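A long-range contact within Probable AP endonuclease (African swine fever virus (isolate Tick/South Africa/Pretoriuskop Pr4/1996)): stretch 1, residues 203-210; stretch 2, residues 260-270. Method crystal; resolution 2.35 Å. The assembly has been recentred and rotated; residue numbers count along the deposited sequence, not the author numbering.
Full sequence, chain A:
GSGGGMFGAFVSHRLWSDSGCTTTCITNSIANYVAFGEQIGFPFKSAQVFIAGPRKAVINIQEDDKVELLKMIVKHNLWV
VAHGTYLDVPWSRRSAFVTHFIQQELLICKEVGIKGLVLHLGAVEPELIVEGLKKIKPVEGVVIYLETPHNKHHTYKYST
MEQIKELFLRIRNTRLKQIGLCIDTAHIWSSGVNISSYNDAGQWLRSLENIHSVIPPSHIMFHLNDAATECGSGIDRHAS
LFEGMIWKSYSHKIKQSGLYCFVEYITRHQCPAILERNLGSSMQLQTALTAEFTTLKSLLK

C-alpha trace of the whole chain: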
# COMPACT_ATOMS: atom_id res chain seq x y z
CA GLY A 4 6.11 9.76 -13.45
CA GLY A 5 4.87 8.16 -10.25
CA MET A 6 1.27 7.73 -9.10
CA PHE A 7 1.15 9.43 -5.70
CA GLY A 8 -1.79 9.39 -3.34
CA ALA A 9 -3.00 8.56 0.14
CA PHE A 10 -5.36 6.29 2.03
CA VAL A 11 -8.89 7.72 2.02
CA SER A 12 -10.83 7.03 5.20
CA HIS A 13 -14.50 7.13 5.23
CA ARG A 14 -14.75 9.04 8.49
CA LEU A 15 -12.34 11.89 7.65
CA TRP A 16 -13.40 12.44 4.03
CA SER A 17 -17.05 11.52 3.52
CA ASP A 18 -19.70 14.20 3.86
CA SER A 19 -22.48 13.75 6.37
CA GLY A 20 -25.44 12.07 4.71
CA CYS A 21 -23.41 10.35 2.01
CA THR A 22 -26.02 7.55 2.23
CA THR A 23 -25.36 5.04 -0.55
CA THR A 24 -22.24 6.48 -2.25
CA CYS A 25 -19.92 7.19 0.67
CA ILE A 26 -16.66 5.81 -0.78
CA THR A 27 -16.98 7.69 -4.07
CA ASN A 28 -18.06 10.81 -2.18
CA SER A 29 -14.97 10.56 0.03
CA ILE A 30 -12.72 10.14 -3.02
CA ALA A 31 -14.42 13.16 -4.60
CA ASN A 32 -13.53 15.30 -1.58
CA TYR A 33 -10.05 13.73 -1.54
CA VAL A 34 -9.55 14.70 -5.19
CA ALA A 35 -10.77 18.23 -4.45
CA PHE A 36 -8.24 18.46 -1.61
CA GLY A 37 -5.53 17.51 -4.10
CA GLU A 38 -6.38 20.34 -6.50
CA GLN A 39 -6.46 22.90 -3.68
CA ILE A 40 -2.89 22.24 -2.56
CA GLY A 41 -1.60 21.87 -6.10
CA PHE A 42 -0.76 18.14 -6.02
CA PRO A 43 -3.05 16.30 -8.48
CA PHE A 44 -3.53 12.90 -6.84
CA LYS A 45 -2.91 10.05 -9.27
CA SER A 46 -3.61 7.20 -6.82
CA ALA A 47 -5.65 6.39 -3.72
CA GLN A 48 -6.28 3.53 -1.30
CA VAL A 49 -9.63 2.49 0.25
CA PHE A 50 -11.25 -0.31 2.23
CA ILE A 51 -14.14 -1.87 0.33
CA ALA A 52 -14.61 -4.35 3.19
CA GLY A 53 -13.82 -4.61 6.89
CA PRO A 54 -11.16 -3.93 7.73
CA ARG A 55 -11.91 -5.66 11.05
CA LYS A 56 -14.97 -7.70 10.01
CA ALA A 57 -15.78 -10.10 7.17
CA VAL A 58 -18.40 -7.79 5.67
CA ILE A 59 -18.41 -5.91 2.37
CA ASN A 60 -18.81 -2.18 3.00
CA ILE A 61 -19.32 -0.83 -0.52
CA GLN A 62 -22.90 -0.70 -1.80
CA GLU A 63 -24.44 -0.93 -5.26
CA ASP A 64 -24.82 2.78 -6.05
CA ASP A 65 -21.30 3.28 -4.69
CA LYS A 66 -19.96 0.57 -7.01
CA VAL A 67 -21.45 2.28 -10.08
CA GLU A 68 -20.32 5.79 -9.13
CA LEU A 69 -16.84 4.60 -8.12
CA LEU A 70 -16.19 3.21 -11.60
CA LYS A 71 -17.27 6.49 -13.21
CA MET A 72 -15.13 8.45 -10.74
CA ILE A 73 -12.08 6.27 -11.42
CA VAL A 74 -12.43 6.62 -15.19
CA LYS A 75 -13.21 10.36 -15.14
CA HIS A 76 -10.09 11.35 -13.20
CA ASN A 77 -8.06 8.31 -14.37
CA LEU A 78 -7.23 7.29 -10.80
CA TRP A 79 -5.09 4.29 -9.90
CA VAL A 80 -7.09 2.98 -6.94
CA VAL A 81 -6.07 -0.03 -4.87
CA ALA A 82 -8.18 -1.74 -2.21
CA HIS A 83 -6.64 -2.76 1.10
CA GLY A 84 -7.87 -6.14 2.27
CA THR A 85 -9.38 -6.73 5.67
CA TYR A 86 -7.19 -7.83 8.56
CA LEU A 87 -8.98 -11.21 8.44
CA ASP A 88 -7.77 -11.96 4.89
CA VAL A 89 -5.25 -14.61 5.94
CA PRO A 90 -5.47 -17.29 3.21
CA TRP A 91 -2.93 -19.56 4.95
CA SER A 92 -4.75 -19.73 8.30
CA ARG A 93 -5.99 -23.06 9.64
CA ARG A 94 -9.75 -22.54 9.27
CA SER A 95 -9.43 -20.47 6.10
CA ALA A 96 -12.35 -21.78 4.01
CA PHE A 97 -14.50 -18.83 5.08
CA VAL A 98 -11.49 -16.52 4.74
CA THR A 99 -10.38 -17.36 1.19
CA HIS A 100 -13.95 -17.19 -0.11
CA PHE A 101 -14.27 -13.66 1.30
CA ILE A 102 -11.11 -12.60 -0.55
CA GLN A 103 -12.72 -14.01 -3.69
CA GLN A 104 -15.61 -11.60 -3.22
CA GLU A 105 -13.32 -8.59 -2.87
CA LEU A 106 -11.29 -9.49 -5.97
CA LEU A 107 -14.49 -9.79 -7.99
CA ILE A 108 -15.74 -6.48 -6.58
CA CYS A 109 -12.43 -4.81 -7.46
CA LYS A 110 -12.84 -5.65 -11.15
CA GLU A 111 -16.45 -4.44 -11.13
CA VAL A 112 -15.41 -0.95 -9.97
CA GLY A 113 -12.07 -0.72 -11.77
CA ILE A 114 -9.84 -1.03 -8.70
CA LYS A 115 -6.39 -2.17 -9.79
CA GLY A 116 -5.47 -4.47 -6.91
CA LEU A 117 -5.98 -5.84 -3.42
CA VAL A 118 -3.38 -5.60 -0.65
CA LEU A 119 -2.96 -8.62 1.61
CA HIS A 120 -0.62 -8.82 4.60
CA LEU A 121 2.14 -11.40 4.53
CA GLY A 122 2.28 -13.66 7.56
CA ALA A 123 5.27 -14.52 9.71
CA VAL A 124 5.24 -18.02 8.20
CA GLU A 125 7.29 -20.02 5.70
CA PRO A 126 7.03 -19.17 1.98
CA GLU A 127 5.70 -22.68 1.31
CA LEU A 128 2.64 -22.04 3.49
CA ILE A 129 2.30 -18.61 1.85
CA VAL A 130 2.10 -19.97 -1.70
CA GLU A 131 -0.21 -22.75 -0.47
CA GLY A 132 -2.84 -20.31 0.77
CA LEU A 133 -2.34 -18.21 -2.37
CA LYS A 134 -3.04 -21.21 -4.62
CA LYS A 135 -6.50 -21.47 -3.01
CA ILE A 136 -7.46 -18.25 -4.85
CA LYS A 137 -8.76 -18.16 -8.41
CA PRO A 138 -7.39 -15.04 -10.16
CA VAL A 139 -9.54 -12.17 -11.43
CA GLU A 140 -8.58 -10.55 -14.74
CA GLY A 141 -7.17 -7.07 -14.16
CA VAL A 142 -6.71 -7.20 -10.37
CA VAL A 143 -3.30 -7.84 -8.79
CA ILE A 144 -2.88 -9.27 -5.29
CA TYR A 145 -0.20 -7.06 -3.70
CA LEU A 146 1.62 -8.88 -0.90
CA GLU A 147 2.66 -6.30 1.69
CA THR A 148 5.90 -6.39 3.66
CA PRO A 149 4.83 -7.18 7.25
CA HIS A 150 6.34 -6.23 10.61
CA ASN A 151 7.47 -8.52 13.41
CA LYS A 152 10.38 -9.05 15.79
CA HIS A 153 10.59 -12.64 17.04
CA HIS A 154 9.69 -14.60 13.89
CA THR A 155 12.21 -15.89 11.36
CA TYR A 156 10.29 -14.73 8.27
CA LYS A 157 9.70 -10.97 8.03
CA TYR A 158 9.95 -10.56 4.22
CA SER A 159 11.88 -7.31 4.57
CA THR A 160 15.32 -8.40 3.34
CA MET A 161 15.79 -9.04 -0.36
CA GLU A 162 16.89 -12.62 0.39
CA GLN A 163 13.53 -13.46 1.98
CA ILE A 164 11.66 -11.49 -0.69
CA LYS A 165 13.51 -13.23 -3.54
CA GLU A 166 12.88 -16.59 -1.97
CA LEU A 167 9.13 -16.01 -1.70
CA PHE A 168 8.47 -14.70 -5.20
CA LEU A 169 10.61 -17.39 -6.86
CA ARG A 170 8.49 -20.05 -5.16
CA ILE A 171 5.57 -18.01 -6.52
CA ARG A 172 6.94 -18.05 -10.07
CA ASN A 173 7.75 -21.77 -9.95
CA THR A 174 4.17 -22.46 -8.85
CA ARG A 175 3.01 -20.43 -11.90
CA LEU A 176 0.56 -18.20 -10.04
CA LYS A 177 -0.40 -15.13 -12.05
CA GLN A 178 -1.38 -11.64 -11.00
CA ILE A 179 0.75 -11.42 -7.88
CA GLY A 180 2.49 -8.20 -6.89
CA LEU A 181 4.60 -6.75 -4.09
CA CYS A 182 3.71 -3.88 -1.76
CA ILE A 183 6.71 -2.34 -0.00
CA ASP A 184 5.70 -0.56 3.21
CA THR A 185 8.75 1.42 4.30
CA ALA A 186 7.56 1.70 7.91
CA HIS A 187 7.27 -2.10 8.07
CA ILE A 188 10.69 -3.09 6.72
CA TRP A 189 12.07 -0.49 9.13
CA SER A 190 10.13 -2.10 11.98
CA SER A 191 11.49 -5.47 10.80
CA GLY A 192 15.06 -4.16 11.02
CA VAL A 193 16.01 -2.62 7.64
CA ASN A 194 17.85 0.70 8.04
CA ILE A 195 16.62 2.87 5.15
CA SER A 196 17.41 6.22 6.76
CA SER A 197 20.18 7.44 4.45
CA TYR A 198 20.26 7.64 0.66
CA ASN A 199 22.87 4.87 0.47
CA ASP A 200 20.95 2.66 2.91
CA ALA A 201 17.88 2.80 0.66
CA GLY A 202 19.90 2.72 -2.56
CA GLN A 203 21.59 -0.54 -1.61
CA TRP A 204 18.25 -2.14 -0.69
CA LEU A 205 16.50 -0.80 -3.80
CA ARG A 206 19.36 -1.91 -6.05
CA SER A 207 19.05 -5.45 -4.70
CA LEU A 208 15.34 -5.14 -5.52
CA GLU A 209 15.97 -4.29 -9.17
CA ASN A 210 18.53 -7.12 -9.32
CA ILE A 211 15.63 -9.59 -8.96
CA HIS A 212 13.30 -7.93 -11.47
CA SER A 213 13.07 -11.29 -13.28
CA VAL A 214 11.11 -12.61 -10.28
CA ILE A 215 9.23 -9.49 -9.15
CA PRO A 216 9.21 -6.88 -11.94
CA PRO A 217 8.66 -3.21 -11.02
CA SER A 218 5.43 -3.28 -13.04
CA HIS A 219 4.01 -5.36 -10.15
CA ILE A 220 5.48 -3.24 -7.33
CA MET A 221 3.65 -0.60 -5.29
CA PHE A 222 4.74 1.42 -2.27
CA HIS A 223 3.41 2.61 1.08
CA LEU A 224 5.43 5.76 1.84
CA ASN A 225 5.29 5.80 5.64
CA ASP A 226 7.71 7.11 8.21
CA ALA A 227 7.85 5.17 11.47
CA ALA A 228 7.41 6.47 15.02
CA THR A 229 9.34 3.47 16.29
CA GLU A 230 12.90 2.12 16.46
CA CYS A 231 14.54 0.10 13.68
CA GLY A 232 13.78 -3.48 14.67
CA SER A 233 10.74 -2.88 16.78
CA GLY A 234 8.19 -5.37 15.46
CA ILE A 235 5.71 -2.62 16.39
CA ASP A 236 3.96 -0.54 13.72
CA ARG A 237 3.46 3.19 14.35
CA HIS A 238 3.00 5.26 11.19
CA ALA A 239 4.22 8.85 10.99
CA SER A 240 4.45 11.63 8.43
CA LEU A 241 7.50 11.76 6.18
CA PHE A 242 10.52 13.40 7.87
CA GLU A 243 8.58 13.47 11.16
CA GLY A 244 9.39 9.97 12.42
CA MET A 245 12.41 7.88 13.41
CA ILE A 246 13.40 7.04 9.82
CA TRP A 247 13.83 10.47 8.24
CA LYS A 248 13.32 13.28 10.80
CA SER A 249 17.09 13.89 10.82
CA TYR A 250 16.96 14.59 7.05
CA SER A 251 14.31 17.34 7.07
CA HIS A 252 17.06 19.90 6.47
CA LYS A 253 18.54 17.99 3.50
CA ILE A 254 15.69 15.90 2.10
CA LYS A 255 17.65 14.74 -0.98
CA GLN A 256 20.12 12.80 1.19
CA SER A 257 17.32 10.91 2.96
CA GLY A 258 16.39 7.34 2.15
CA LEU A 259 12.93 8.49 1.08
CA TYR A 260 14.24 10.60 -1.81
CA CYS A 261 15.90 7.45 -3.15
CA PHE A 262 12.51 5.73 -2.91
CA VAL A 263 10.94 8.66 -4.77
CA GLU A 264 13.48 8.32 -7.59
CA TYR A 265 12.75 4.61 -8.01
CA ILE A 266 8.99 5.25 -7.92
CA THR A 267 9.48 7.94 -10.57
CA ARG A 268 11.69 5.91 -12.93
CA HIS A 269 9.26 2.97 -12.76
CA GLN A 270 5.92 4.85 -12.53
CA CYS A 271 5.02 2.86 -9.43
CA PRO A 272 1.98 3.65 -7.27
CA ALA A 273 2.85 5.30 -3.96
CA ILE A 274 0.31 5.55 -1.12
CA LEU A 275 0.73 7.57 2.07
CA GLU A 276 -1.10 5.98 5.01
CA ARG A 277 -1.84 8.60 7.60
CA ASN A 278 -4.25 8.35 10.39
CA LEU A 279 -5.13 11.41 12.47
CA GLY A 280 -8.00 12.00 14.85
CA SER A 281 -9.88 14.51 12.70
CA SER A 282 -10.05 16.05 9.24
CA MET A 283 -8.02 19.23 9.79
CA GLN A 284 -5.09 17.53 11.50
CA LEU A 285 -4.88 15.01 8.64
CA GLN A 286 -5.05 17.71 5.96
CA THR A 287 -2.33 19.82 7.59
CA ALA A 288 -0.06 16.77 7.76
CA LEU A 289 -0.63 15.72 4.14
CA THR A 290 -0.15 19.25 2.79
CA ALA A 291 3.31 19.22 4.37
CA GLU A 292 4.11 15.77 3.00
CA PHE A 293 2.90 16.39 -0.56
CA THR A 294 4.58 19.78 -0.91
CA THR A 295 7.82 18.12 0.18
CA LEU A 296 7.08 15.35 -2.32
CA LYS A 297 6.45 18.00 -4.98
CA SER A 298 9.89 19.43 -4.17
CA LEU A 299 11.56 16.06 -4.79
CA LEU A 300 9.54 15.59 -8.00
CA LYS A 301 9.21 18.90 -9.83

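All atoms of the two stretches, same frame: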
# COMPACT_ATOMS: atom_id res chain seq x y z
N GLN A 203 21.11 0.83 -1.61
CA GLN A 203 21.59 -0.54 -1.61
C GLN A 203 20.43 -1.53 -1.58
O GLN A 203 20.45 -2.54 -2.30
CB GLN A 203 22.52 -0.77 -0.42
N TRP A 204 19.41 -1.26 -0.76
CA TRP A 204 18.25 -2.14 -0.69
C TRP A 204 17.46 -2.10 -1.99
O TRP A 204 17.01 -3.15 -2.48
CB TRP A 204 17.37 -1.74 0.50
CG TRP A 204 16.31 -2.74 0.84
CD1 TRP A 204 16.42 -3.78 1.71
CD2 TRP A 204 14.97 -2.79 0.34
NE1 TRP A 204 15.24 -4.48 1.78
CE2 TRP A 204 14.33 -3.89 0.94
CE3 TRP A 204 14.25 -2.00 -0.57
CZ2 TRP A 204 13.01 -4.23 0.67
CZ3 TRP A 204 12.93 -2.34 -0.84
CH2 TRP A 204 12.33 -3.45 -0.22
N LEU A 205 17.27 -0.91 -2.57
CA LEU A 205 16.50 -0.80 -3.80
C LEU A 205 17.25 -1.34 -5.00
O LEU A 205 16.63 -1.80 -5.96
CB LEU A 205 16.09 0.66 -4.03
CG LEU A 205 14.97 1.18 -3.12
CD1 LEU A 205 14.76 2.67 -3.32
CD2 LEU A 205 13.68 0.41 -3.38
N ARG A 206 18.59 -1.30 -4.97
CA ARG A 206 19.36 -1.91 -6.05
C ARG A 206 19.24 -3.42 -6.02
O ARG A 206 19.10 -4.06 -7.07
CB ARG A 206 20.83 -1.49 -5.95
N SER A 207 19.27 -4.02 -4.82
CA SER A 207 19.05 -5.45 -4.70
C SER A 207 17.64 -5.83 -5.14
O SER A 207 17.40 -6.96 -5.56
CB SER A 207 19.30 -5.91 -3.27
OG SER A 207 18.43 -5.25 -2.37
N LEU A 208 16.69 -4.89 -5.03
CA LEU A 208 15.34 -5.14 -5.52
C LEU A 208 15.31 -5.22 -7.04
O LEU A 208 14.72 -6.15 -7.61
CB LEU A 208 14.39 -4.05 -5.02
CG LEU A 208 12.97 -4.12 -5.59
CD1 LEU A 208 12.29 -5.41 -5.15
CD2 LEU A 208 12.16 -2.91 -5.18
N GLU A 209 15.94 -4.26 -7.71
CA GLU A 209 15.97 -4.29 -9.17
C GLU A 209 16.76 -5.48 -9.68
O GLU A 209 16.48 -5.98 -10.78
CB GLU A 209 16.57 -2.99 -9.71
CG GLU A 209 15.91 -1.73 -9.16
CD GLU A 209 15.38 -0.82 -10.26
OE1 GLU A 209 14.57 -1.30 -11.08
OE2 GLU A 209 15.78 0.36 -10.30
N ASN A 210 17.74 -5.96 -8.91
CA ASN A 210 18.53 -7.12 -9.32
C ASN A 210 17.74 -8.42 -9.30
O ASN A 210 18.30 -9.46 -9.67
CB ASN A 210 19.76 -7.25 -8.42
CG ASN A 210 20.83 -6.22 -8.73
OD1 ASN A 210 20.81 -5.59 -9.79
ND2 ASN A 210 21.78 -6.06 -7.82
N TYR A 260 14.01 10.03 -0.48
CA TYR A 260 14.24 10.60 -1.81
C TYR A 260 14.74 9.54 -2.78
O TYR A 260 14.45 9.61 -3.98
CB TYR A 260 15.22 11.76 -1.73
CG TYR A 260 15.58 12.33 -3.09
CD1 TYR A 260 14.61 12.93 -3.88
CD2 TYR A 260 16.87 12.26 -3.58
CE1 TYR A 260 14.93 13.45 -5.12
CE2 TYR A 260 17.20 12.77 -4.82
CZ TYR A 260 16.22 13.37 -5.59
OH TYR A 260 16.54 13.88 -6.82
N CYS A 261 15.50 8.56 -2.29
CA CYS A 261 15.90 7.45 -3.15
C CYS A 261 14.69 6.58 -3.52
O CYS A 261 14.62 6.06 -4.63
CB CYS A 261 16.97 6.61 -2.46
SG CYS A 261 17.65 5.29 -3.49
N PHE A 262 13.75 6.43 -2.59
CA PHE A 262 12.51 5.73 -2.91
C PHE A 262 11.68 6.51 -3.93
O PHE A 262 11.04 5.92 -4.80
CB PHE A 262 11.69 5.47 -1.65
CG PHE A 262 12.13 4.26 -0.87
CD1 PHE A 262 11.65 3.00 -1.20
CD2 PHE A 262 13.01 4.38 0.20
CE1 PHE A 262 12.05 1.88 -0.48
CE2 PHE A 262 13.41 3.27 0.91
CZ PHE A 262 12.93 2.02 0.57
N VAL A 263 11.69 7.84 -3.83
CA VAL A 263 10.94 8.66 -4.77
C VAL A 263 11.52 8.54 -6.17
O VAL A 263 10.78 8.53 -7.16
CB VAL A 263 10.91 10.13 -4.29
CG1 VAL A 263 10.24 11.02 -5.32
CG2 VAL A 263 10.19 10.23 -2.95
N GLU A 264 12.85 8.44 -6.28
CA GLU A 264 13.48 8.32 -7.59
C GLU A 264 13.15 6.98 -8.24
O GLU A 264 12.93 6.92 -9.46
CB GLU A 264 14.99 8.51 -7.47
CG GLU A 264 15.42 9.95 -7.21
CD GLU A 264 16.92 10.10 -7.07
OE1 GLU A 264 17.56 9.16 -6.55
OE2 GLU A 264 17.47 11.14 -7.47
N TYR A 265 13.12 5.90 -7.46
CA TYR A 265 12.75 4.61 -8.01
C TYR A 265 11.28 4.59 -8.42
O TYR A 265 10.92 4.04 -9.47
CB TYR A 265 13.04 3.50 -7.00
CG TYR A 265 12.48 2.14 -7.38
CD1 TYR A 265 11.19 1.77 -7.00
CD2 TYR A 265 13.23 1.23 -8.11
CE1 TYR A 265 10.67 0.54 -7.34
CE2 TYR A 265 12.71 -0.01 -8.45
CZ TYR A 265 11.44 -0.34 -8.06
OH TYR A 265 10.92 -1.57 -8.40
N ILE A 266 10.41 5.17 -7.59
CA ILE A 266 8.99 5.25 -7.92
C ILE A 266 8.79 6.07 -9.19
O ILE A 266 7.93 5.75 -10.02
CB ILE A 266 8.20 5.83 -6.73
CG1 ILE A 266 8.17 4.83 -5.57
CG2 ILE A 266 6.79 6.20 -7.15
CD1 ILE A 266 7.65 5.42 -4.28
N THR A 267 9.58 7.12 -9.37
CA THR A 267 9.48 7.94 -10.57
C THR A 267 9.93 7.17 -11.81
O THR A 267 9.19 7.08 -12.79
CB THR A 267 10.31 9.21 -10.40
OG1 THR A 267 9.68 10.08 -9.46
CG2 THR A 267 10.46 9.94 -11.73
N ARG A 268 11.13 6.59 -11.77
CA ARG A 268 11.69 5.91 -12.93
C ARG A 268 10.92 4.66 -13.31
O ARG A 268 11.14 4.14 -14.42
CB ARG A 268 13.16 5.56 -12.67
N HIS A 269 10.05 4.15 -12.45
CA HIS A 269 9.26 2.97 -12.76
C HIS A 269 7.76 3.22 -12.72
O HIS A 269 6.98 2.28 -12.89
CB HIS A 269 9.61 1.82 -11.80
CG HIS A 269 10.97 1.24 -12.03
ND1 HIS A 269 11.23 0.35 -13.05
CD2 HIS A 269 12.14 1.43 -11.38
CE1 HIS A 269 12.51 0.01 -13.01
NE2 HIS A 269 13.08 0.66 -12.01
N GLN A 270 7.33 4.47 -12.50
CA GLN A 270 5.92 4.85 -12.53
C GLN A 270 5.09 4.01 -11.56
O GLN A 270 3.94 3.67 -11.84
CB GLN A 270 5.36 4.76 -13.95
CG GLN A 270 6.23 5.44 -15.00
CD GLN A 270 5.42 6.09 -16.11
OE1 GLN A 270 5.50 7.30 -16.32
NE2 GLN A 270 4.64 5.29 -16.82

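The most striking feature of this contact is how much of it rests on one leucine. Two helices run in nearly the same direction, their axes 25° apart and no closer than 10.6 Å, and Leu-205 spans much of the gap, with 100 Å² of its surface covered by the other stretch. Its CA-to-CB bond points toward the facing helix, and chi angles of m and t extend the side chain into a pocket formed by Cys-261, Phe-262 and Tyr-265. CD1 of Leu-205 lies over one face of the Phe-262 ring, 3.9 Å from the ring centroid and 16° off the ring normal, a CH-pi contact in which a methyl group meets the pi cloud. The same CD1 of Leu-205 packs 3.9 Å from SG of Cys-261 and 4.1 Å from CB of Tyr-265, and it also reaches within 3.6 Å of the backbone O of Cys-261, so that the leucine touches the main chain of the facing helix; the small side chain of Cys-261 adds apolar surface here without covering that O. CD2 of Leu-205 lies 3.6 Å from CE1 of Phe-262. A branched, apolar side chain suits this place because its two methyls can fill space among several neighbours at once.

Phe-262 and Trp-204 reach the interface differently. Each has a CA-to-CB bond directed sideways, yet each ring is long enough for its end to come nearer, and CZ3 of Trp-204 meets CE1 of Phe-262 at 4.3 Å. Large aromatic side chains suit these places because they carry apolar surface to the contact from a sideways start. Both are buried, and the indole NE1 of Trp-204 is satisfied by a hydrogen bond elsewhere in the structure.

One turn further along, Tyr-265 points toward the first helix and, in the t rotamer, extends its ring so that it touches both Leu-208 and Glu-209. CD2 of Leu-208 packs 3.9 Å from CZ of Tyr-265, apolar surface against the aromatic ring, as befits a buried leucine. At the ring edge, CD of the Glu-209 carboxylate comes within 3.3 Å of CE2 of Tyr-265. The edge of an aromatic ring carries slightly positive hydrogens, an agreeable neighbour for a carboxylate.

The polar end of the contact lies where Glu-209 meets His-269, both partly exposed. NE2 of His-269 donates a weak hydrogen bond to OE2 of Glu-209 at 3.2 Å, with an angle of 155° at the hydrogen, while OE1 of Glu-209 lies only 2.6 Å from the same NE2. Charged and polar groups suit this less buried end, where solvent can share in their solvation. In total the two stretches bury 372 Å², both sides summed, a modest area centred on apolar packing.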